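Local coordinates for 3-keto-5-aminohexanoate cleavage protein (Archaeoglobus fulgidus, PDB 3LOT) that probably cleaves 3-keto-5-aminohexanoate as a zinc-dependent beta-keto acid cleavage enzyme, at residues T87-A101 with I148-L160. Numbering follows the deposited sequence. Where two conformers were deposited one is given.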
loop_
_atom_site.group_PDB
_atom_site.type_symbol
_atom_site.label_atom_id
_atom_site.label_comp_id
_atom_site.label_asym_id
_atom_site.label_seq_id
_atom_site.Cartn_x
_atom_site.Cartn_y
_atom_site.Cartn_z
ATOM N N THR D 87 -24.259 8.511 -19.705
ATOM C CA THR D 87 -24.521 7.460 -20.670
ATOM C C THR D 87 -24.559 6.119 -19.946
ATOM O O THR D 87 -24.646 5.087 -20.601
ATOM C CB THR D 87 -23.440 7.379 -21.799
ATOM O OG1 THR D 87 -22.203 6.898 -21.268
ATOM C CG2 THR D 87 -23.214 8.719 -22.434
ATOM N N GLY D 88 -24.482 6.139 -18.610
ATOM C CA GLY D 88 -24.586 4.921 -17.778
ATOM C C GLY D 88 -26.025 4.642 -17.343
ATOM O O GLY D 88 -26.442 3.481 -17.228
ATOM N N GLY D 89 -26.789 5.716 -17.103
ATOM C CA GLY D 89 -28.221 5.639 -16.827
ATOM C C GLY D 89 -28.986 4.702 -17.746
ATOM O O GLY D 89 -28.968 4.871 -18.945
ATOM N N GLY D 90 -29.684 3.717 -17.164
ATOM C CA GLY D 90 -30.331 2.635 -17.940
ATOM C C GLY D 90 -29.584 1.294 -17.894
ATOM O O GLY D 90 -30.156 0.219 -18.213
ATOM N N GLY D 91 -28.297 1.356 -17.551
ATOM C CA GLY D 91 -27.457 0.203 -17.616
ATOM C C GLY D 91 -27.903 -0.831 -16.607
ATOM O O GLY D 91 -27.804 -2.046 -16.883
ATOM N N THR D 92 -28.397 -0.344 -15.455
ATOM C CA THR D 92 -28.913 -1.196 -14.354
ATOM C C THR D 92 -30.301 -1.754 -14.697
ATOM O O THR D 92 -30.859 -2.538 -13.927
ATOM C CB THR D 92 -29.002 -0.446 -12.967
ATOM O OG1 THR D 92 -29.749 0.774 -13.109
ATOM C CG2 THR D 92 -27.612 -0.102 -12.405
ATOM N N LEU D 93 -30.870 -1.310 -15.822
ATOM C CA LEU D 93 -32.090 -1.902 -16.370
ATOM C C LEU D 93 -31.717 -2.727 -17.616
ATOM O O LEU D 93 -32.576 -3.111 -18.391
ATOM C CB LEU D 93 -33.141 -0.821 -16.721
ATOM C CG LEU D 93 -33.747 0.106 -15.639
ATOM C CD1 LEU D 93 -32.998 1.451 -15.610
ATOM C CD2 LEU D 93 -35.209 0.363 -15.854
ATOM N N GLY D 94 -30.431 -3.013 -17.818
ATOM C CA GLY D 94 -30.024 -3.865 -18.930
ATOM C C GLY D 94 -29.959 -3.173 -20.285
ATOM O O GLY D 94 -29.821 -3.850 -21.316
ATOM N N ILE D 95 -30.012 -1.837 -20.303
ATOM C CA ILE D 95 -29.995 -1.065 -21.572
ATOM C C ILE D 95 -28.556 -1.001 -22.093
ATOM O O ILE D 95 -27.665 -0.615 -21.322
ATOM C CB ILE D 95 -30.547 0.418 -21.401
ATOM C CG1 ILE D 95 -32.036 0.421 -21.024
ATOM C CG2 ILE D 95 -30.295 1.275 -22.681
ATOM C CD1 ILE D 95 -32.592 1.811 -20.809
ATOM N N PRO D 96 -28.318 -1.359 -23.390
ATOM C CA PRO D 96 -26.901 -1.353 -23.859
ATOM C C PRO D 96 -26.268 0.063 -24.075
ATOM O O PRO D 96 -26.963 1.081 -24.121
ATOM C CB PRO D 96 -26.948 -2.160 -25.193
ATOM C CG PRO D 96 -28.363 -2.183 -25.637
ATOM C CD PRO D 96 -29.273 -1.745 -24.467
ATOM N N VAL D 97 -24.951 0.105 -24.230
ATOM C CA VAL D 97 -24.238 1.391 -24.498
ATOM C C VAL D 97 -24.677 2.124 -25.802
ATOM O O VAL D 97 -24.955 3.329 -25.782
ATOM C CB VAL D 97 -22.681 1.155 -24.455
ATOM C CG1 VAL D 97 -21.882 2.267 -25.207
ATOM C CG2 VAL D 97 -22.243 1.012 -23.007
ATOM N N GLU D 98 -24.752 1.417 -26.922
ATOM C CA GLU D 98 -25.175 2.060 -28.166
ATOM C C GLU D 98 -26.553 2.801 -28.036
ATOM O O GLU D 98 -26.823 3.752 -28.814
ATOM C CB GLU D 98 -25.191 1.042 -29.301
ATOM N N GLU D 99 -27.391 2.391 -27.070
ATOM C CA GLU D 99 -28.697 3.053 -26.854
ATOM C C GLU D 99 -28.554 4.135 -25.806
ATOM O O GLU D 99 -29.104 5.217 -25.972
ATOM C CB GLU D 99 -29.802 2.038 -26.477
ATOM C CG GLU D 99 -31.213 2.624 -26.232
ATOM C CD GLU D 99 -31.834 3.306 -27.446
ATOM O OE1 GLU D 99 -31.510 2.918 -28.585
ATOM O OE2 GLU D 99 -32.661 4.222 -27.241
ATOM N N ARG D 100 -27.784 3.840 -24.749
ATOM C CA ARG D 100 -27.456 4.806 -23.674
ATOM C C ARG D 100 -26.645 5.969 -24.217
ATOM O O ARG D 100 -26.782 7.132 -23.760
ATOM C CB ARG D 100 -26.623 4.098 -22.576
ATOM C CG ARG D 100 -27.359 3.649 -21.258
ATOM C CD ARG D 100 -26.753 2.324 -20.657
ATOM N NE ARG D 100 -25.328 2.490 -20.438
ATOM C CZ ARG D 100 -24.390 1.548 -20.257
ATOM N NH1 ARG D 100 -24.633 0.238 -20.203
ATOM N NH2 ARG D 100 -23.143 1.974 -20.096
ATOM N N ALA D 101 -25.824 5.669 -25.224
ATOM C CA ALA D 101 -24.904 6.669 -25.803
ATOM C C ALA D 101 -25.585 7.729 -26.675
ATOM O O ALA D 101 -24.975 8.762 -26.979
ATOM C CB ALA D 101 -23.812 5.991 -26.623
ATOM N N ILE D 148 -28.803 -8.411 -13.461
ATOM C CA ILE D 148 -28.540 -7.590 -14.639
ATOM C C ILE D 148 -27.072 -7.157 -14.652
ATOM O O ILE D 148 -26.589 -6.597 -13.695
ATOM C CB ILE D 148 -29.515 -6.391 -14.751
ATOM C CG1 ILE D 148 -30.842 -6.899 -15.301
ATOM C CG2 ILE D 148 -28.998 -5.336 -15.700
ATOM C CD1 ILE D 148 -32.037 -5.962 -15.162
ATOM N N VAL D 149 -26.378 -7.435 -15.749
ATOM C CA VAL D 149 -25.020 -6.952 -15.903
ATOM C C VAL D 149 -25.041 -5.512 -16.396
ATOM O O VAL D 149 -25.742 -5.172 -17.353
ATOM C CB VAL D 149 -24.227 -7.876 -16.855
ATOM C CG1 VAL D 149 -22.920 -7.201 -17.327
ATOM C CG2 VAL D 149 -23.923 -9.229 -16.132
ATOM N N PHE D 150 -24.260 -4.662 -15.748
ATOM C CA PHE D 150 -23.996 -3.315 -16.272
ATOM C C PHE D 150 -22.891 -3.469 -17.285
ATOM O O PHE D 150 -21.722 -3.630 -16.917
ATOM C CB PHE D 150 -23.554 -2.417 -15.132
ATOM C CG PHE D 150 -23.309 -1.015 -15.500
ATOM C CD1 PHE D 150 -24.105 -0.352 -16.426
ATOM C CD2 PHE D 150 -22.291 -0.308 -14.867
ATOM C CE1 PHE D 150 -23.847 0.992 -16.761
ATOM C CE2 PHE D 150 -22.025 1.033 -15.167
ATOM C CZ PHE D 150 -22.802 1.687 -16.129
ATOM N N ARG D 151 -23.260 -3.417 -18.554
ATOM C CA ARG D 151 -22.428 -3.923 -19.630
ATOM C C ARG D 151 -21.641 -2.812 -20.358
ATOM O O ARG D 151 -22.229 -1.838 -20.852
ATOM C CB ARG D 151 -23.337 -4.657 -20.620
ATOM C CG ARG D 151 -22.616 -5.326 -21.806
ATOM C CD ARG D 151 -23.518 -5.491 -23.006
ATOM N NE ARG D 151 -22.780 -6.170 -24.073
ATOM C CZ ARG D 151 -22.608 -7.487 -24.135
ATOM N NH1 ARG D 151 -23.138 -8.289 -23.204
ATOM N NH2 ARG D 151 -21.926 -8.010 -25.148
ATOM N N ASN D 152 -20.320 -2.964 -20.443
ATOM C CA ASN D 152 -19.491 -2.008 -21.166
ATOM C C ASN D 152 -18.271 -2.769 -21.680
ATOM O O ASN D 152 -17.215 -2.756 -21.052
ATOM C CB ASN D 152 -19.083 -0.811 -20.281
ATOM C CG ASN D 152 -20.288 -0.141 -19.572
ATOM O OD1 ASN D 152 -20.899 0.785 -20.137
ATOM N ND2 ASN D 152 -20.606 -0.576 -18.301
ATOM N N THR D 153 -18.455 -3.470 -22.783
ATOM C CA THR D 153 -17.426 -4.309 -23.347
ATOM C C THR D 153 -16.363 -3.478 -24.070
ATOM O O THR D 153 -16.567 -2.305 -24.309
ATOM C CB THR D 153 -17.993 -5.297 -24.389
ATOM O OG1 THR D 153 -18.425 -4.584 -25.543
ATOM C CG2 THR D 153 -19.154 -6.155 -23.812
ATOM N N PHE D 154 -15.227 -4.078 -24.386
ATOM C CA PHE D 154 -14.193 -3.354 -25.075
ATOM C C PHE D 154 -14.696 -2.898 -26.434
ATOM O O PHE D 154 -14.457 -1.766 -26.849
ATOM C CB PHE D 154 -12.911 -4.178 -25.169
ATOM C CG PHE D 154 -12.170 -4.241 -23.879
ATOM C CD1 PHE D 154 -11.484 -3.148 -23.415
ATOM C CD2 PHE D 154 -12.168 -5.400 -23.110
ATOM C CE1 PHE D 154 -10.793 -3.194 -22.217
ATOM C CE2 PHE D 154 -11.494 -5.447 -21.907
ATOM C CZ PHE D 154 -10.815 -4.319 -21.449
ATOM N N LYS D 155 -15.457 -3.741 -27.118
ATOM C CA LYS D 155 -16.118 -3.297 -28.346
ATOM C C LYS D 155 -17.048 -2.093 -28.123
ATOM O O LYS D 155 -17.068 -1.161 -28.923
ATOM C CB LYS D 155 -16.931 -4.425 -28.986
ATOM C CG LYS D 155 -17.313 -4.115 -30.434
ATOM C CD LYS D 155 -18.061 -5.293 -31.038
ATOM C CE LYS D 155 -18.507 -5.017 -32.467
ATOM N NZ LYS D 155 -19.722 -5.850 -32.852
ATOM N N ASP D 156 -17.856 -2.135 -27.066
ATOM C CA ASP D 156 -18.700 -0.975 -26.713
ATOM C C ASP D 156 -17.827 0.282 -26.500
ATOM O O ASP D 156 -18.154 1.357 -26.980
ATOM C CB ASP D 156 -19.446 -1.202 -25.399
ATOM C CG ASP D 156 -20.553 -2.260 -25.485
ATOM O OD1 ASP D 156 -21.063 -2.559 -26.582
ATOM O OD2 ASP D 156 -20.926 -2.758 -24.398
ATOM N N LEU D 157 -16.730 0.135 -25.765
ATOM C CA LEU D 157 -15.900 1.289 -25.391
ATOM C C LEU D 157 -15.171 1.896 -26.605
ATOM O O LEU D 157 -14.968 3.114 -26.679
ATOM C CB LEU D 157 -14.896 0.910 -24.288
ATOM C CG LEU D 157 -15.558 0.377 -23.012
ATOM C CD1 LEU D 157 -14.518 -0.148 -22.036
ATOM C CD2 LEU D 157 -16.458 1.446 -22.386
ATOM N N GLU D 158 -14.802 1.061 -27.569
ATOM C CA GLU D 158 -14.189 1.548 -28.777
ATOM C C GLU D 158 -15.181 2.464 -29.506
ATOM O O GLU D 158 -14.829 3.582 -29.887
ATOM C CB GLU D 158 -13.786 0.386 -29.682
ATOM C CG GLU D 158 -12.626 -0.432 -29.152
ATOM C CD GLU D 158 -12.413 -1.749 -29.889
ATOM O OE1 GLU D 158 -12.767 -1.847 -31.093
ATOM O OE2 GLU D 158 -11.860 -2.691 -29.268
ATOM N N ALA D 159 -16.413 1.991 -29.684
ATOM C CA ALA D 159 -17.439 2.751 -30.415
ATOM C C ALA D 159 -17.794 4.048 -29.654
ATOM O O ALA D 159 -17.977 5.112 -30.271
ATOM C CB ALA D 159 -18.699 1.891 -30.654
ATOM N N LEU D 160 -17.883 3.946 -28.328
ATOM C CA LEU D 160 -18.151 5.089 -27.455
ATOM C C LEU D 160 -17.042 6.144 -27.552
ATOM O O LEU D 160 -17.347 7.336 -27.645
ATOM C CB LEU D 160 -18.363 4.656 -26.006
ATOM C CG LEU D 160 -19.134 5.598 -25.079
ATOM C CD1 LEU D 160 -20.561 5.693 -25.532
ATOM C CD2 LEU D 160 -19.058 5.148 -23.608
HETATM O O HOH W 1 -26.145 -2.527 -19.376
HETATM O O HOH W 2 -23.447 -1.977 -23.590
HETATM O O HOH W 3 -24.066 -1.091 -27.101
#
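R100 reaches across to N152 and R151 and is the centre of the packed half of this contact. Its NH2 gives a short 2.5 Å bond, its exact length not to be pressed, to N152 OD1, in the amide's carbonyl plane and on a lone pair, although guanidinium and amide planes stand 70° apart. NH1 donates to R151 O at 3.2 Å, tilted from both planes, while NE is fixed from its own side by T87 O. The chain bends at chi2 and chi3 to bring the group here, with F150 CE1 over one face and V97 CG2 under the other. A leucine in place of R100 would probably leave N152 OD1 and T87 O without this donor and strip F150 CE1 of the flat group packed on it. N152 ND2, bonded to G117 O, lies over the centre of the F150 ring, whose CD1 meets G91 CA obliquely at 3.6 Å; a beta carbon on G91 would collide with the ring. In the TIM-barrel fold, 87-101 follows barrel strand 82-85, and G88 lies about 6 Å from the zinc ion, which H50, H52 and E262 bind. Further along, L160 CD1 presses on A101 CB at a tight 3.4 Å and also meets V97 CG1, which its torsion sets anti to the backbone N (chi1 159°). Toward solvent the fit turns watery: one water accepts from V97 N at 2.6 Å and donates to R151 O and D156 OD2, beside the T153-D156 capping box. At the other end I148 lays its CG2 on G94 N, 3.5 Å away, and on G91 O, with CD1 near T92 O, beside the exposed G94.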